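Local coordinates for protein TRAP dicarboxylate transporter-DctP subunit (Rhodobacter sphaeroides, PDB 4PE3) that probably captures a small organic acid in the periplasm and hands it to the membrane components of a TRAP transporter, at residues Lys170-Arg175 and Ile209-Tyr214. Numbering follows the deposited sequence.
Sequences KGVKVR and IDAADY. With ZN (zinc ion), chain F.
Val174 and Arg175 pair in parallel with Ala211 and Ala212, joining two inner strands of the four-stranded mixed sheet in one lobe of this solute-binding fold. Arg175 N donates to Ala211 O (2.9 Å), and Asp213 N donates to Arg175 O. Lys173 O takes a bond from Asp210 N and a weak one from Ala211 N.

At the start of the pairing, Asp210 acts through its side chain. Its CG lies anti to the carbonyl carbon (chi1 -52°), and OD2 accepts Lys173 N on its anti side at 2.9 Å, nearly straight at 167°. The Lys173 chain bends at chi3 and brings CE to 3.3 Å from the same OD2. Lys173 NZ stays 4.2 Å from Asp210 OD1, beyond a salt bridge. With alanine here instead of Asp210, Lys173 N is likely to lose this acceptor.

Val172 CG1 packs on Ala211 CB, while Arg175 CB touches Ala212 CB and Ile209 CD1. Asp213 OD1 and Tyr214 O bind a zinc ion together with Glu155 and two waters, one of which also donates to Asp213 OD2, a partner of His238. Arg175 NE hydrogen-bonds to Leu195 O and NH2 to Ser197 OG. These fix the guanidinium's rotation together with NH1, which reaches Asp213 O at 2.9 Å, in its own guanidinium plane but above the carbonyl plane.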
# COMPACT_ATOMS: atom_id res chain seq x y z
N LYS A 170 -23.12 -6.85 -4.53
CA LYS A 170 -24.19 -7.07 -3.57
C LYS A 170 -24.37 -8.56 -3.36
O LYS A 170 -24.51 -9.33 -4.32
CB LYS A 170 -25.50 -6.41 -4.04
CG LYS A 170 -25.46 -4.90 -3.97
CD LYS A 170 -26.75 -4.27 -4.47
CE LYS A 170 -26.78 -2.77 -4.26
NZ LYS A 170 -25.63 -2.07 -4.91
N GLY A 171 -24.32 -8.97 -2.10
CA GLY A 171 -24.55 -10.36 -1.73
C GLY A 171 -23.34 -11.28 -1.85
O GLY A 171 -23.40 -12.44 -1.42
N VAL A 172 -22.24 -10.80 -2.43
CA VAL A 172 -21.08 -11.66 -2.67
C VAL A 172 -20.34 -11.89 -1.37
O VAL A 172 -20.10 -10.95 -0.61
CB VAL A 172 -20.15 -10.99 -3.70
CG1 VAL A 172 -18.91 -11.82 -3.96
CG2 VAL A 172 -20.94 -10.75 -5.02
N LYS A 173 -20.00 -13.15 -1.11
CA LYS A 173 -19.19 -13.51 0.03
C LYS A 173 -17.74 -13.24 -0.31
O LYS A 173 -17.18 -13.92 -1.16
CB LYS A 173 -19.40 -14.98 0.41
CG LYS A 173 -20.78 -15.23 0.98
CD LYS A 173 -21.19 -16.70 0.99
CE LYS A 173 -21.66 -17.18 -0.41
NZ LYS A 173 -22.36 -18.52 -0.45
N VAL A 174 -17.16 -12.22 0.32
CA VAL A 174 -15.81 -11.76 -0.00
C VAL A 174 -14.88 -11.92 1.18
O VAL A 174 -15.08 -11.30 2.22
CB VAL A 174 -15.82 -10.24 -0.37
CG1 VAL A 174 -14.43 -9.74 -0.69
CG2 VAL A 174 -16.79 -9.94 -1.51
N ARG A 175 -13.86 -12.76 1.06
CA ARG A 175 -12.83 -12.80 2.09
C ARG A 175 -12.19 -11.42 2.25
O ARG A 175 -11.64 -10.87 1.29
CB ARG A 175 -11.77 -13.85 1.77
CG ARG A 175 -10.71 -13.98 2.87
CD ARG A 175 -9.49 -13.16 2.60
NE ARG A 175 -8.48 -13.40 3.63
CZ ARG A 175 -7.20 -13.09 3.53
NH1 ARG A 175 -6.74 -12.48 2.45
NH2 ARG A 175 -6.37 -13.38 4.53
N ILE A 209 -16.58 -18.88 0.26
CA ILE A 209 -16.49 -17.54 -0.31
C ILE A 209 -16.60 -17.61 -1.83
O ILE A 209 -16.31 -18.64 -2.46
CB ILE A 209 -15.16 -16.83 0.07
CG1 ILE A 209 -13.97 -17.73 -0.27
CG2 ILE A 209 -15.16 -16.48 1.55
CD1 ILE A 209 -12.61 -17.08 -0.06
N ASP A 210 -17.01 -16.50 -2.42
CA ASP A 210 -17.17 -16.32 -3.85
C ASP A 210 -16.06 -15.45 -4.45
O ASP A 210 -15.85 -15.41 -5.66
CB ASP A 210 -18.48 -15.54 -4.16
CG ASP A 210 -19.73 -16.13 -3.51
OD1 ASP A 210 -20.04 -17.33 -3.73
OD2 ASP A 210 -20.48 -15.37 -2.85
N ALA A 211 -15.37 -14.72 -3.58
CA ALA A 211 -14.40 -13.71 -3.99
C ALA A 211 -13.46 -13.43 -2.82
O ALA A 211 -13.75 -13.80 -1.68
CB ALA A 211 -15.11 -12.43 -4.40
N ALA A 212 -12.35 -12.76 -3.08
CA ALA A 212 -11.39 -12.51 -2.02
C ALA A 212 -10.46 -11.37 -2.30
O ALA A 212 -9.98 -11.18 -3.41
CB ALA A 212 -10.55 -13.77 -1.77
N ASP A 213 -10.18 -10.63 -1.22
CA ASP A 213 -8.91 -9.94 -1.07
C ASP A 213 -7.83 -10.99 -0.91
O ASP A 213 -7.95 -11.86 -0.06
CB ASP A 213 -9.00 -9.06 0.18
CG ASP A 213 -7.70 -8.35 0.50
OD1 ASP A 213 -6.64 -9.00 0.51
OD2 ASP A 213 -7.75 -7.12 0.77
N TYR A 214 -6.79 -10.94 -1.73
CA TYR A 214 -5.62 -11.77 -1.51
C TYR A 214 -4.42 -10.85 -1.69
O TYR A 214 -4.12 -10.02 -0.76
CB TYR A 214 -5.64 -13.03 -2.39
CG TYR A 214 -4.69 -14.10 -1.90
CD1 TYR A 214 -4.94 -14.78 -0.71
CD2 TYR A 214 -3.54 -14.41 -2.60
CE1 TYR A 214 -4.06 -15.73 -0.23
CE2 TYR A 214 -2.65 -15.37 -2.13
CZ TYR A 214 -2.93 -16.03 -0.96
OH TYR A 214 -2.06 -16.99 -0.52
ZN ZN F . -4.86 -8.11 0.45
O HOH W 1 -5.31 -6.24 1.28
O HOH W 2 -3.82 -9.00 1.90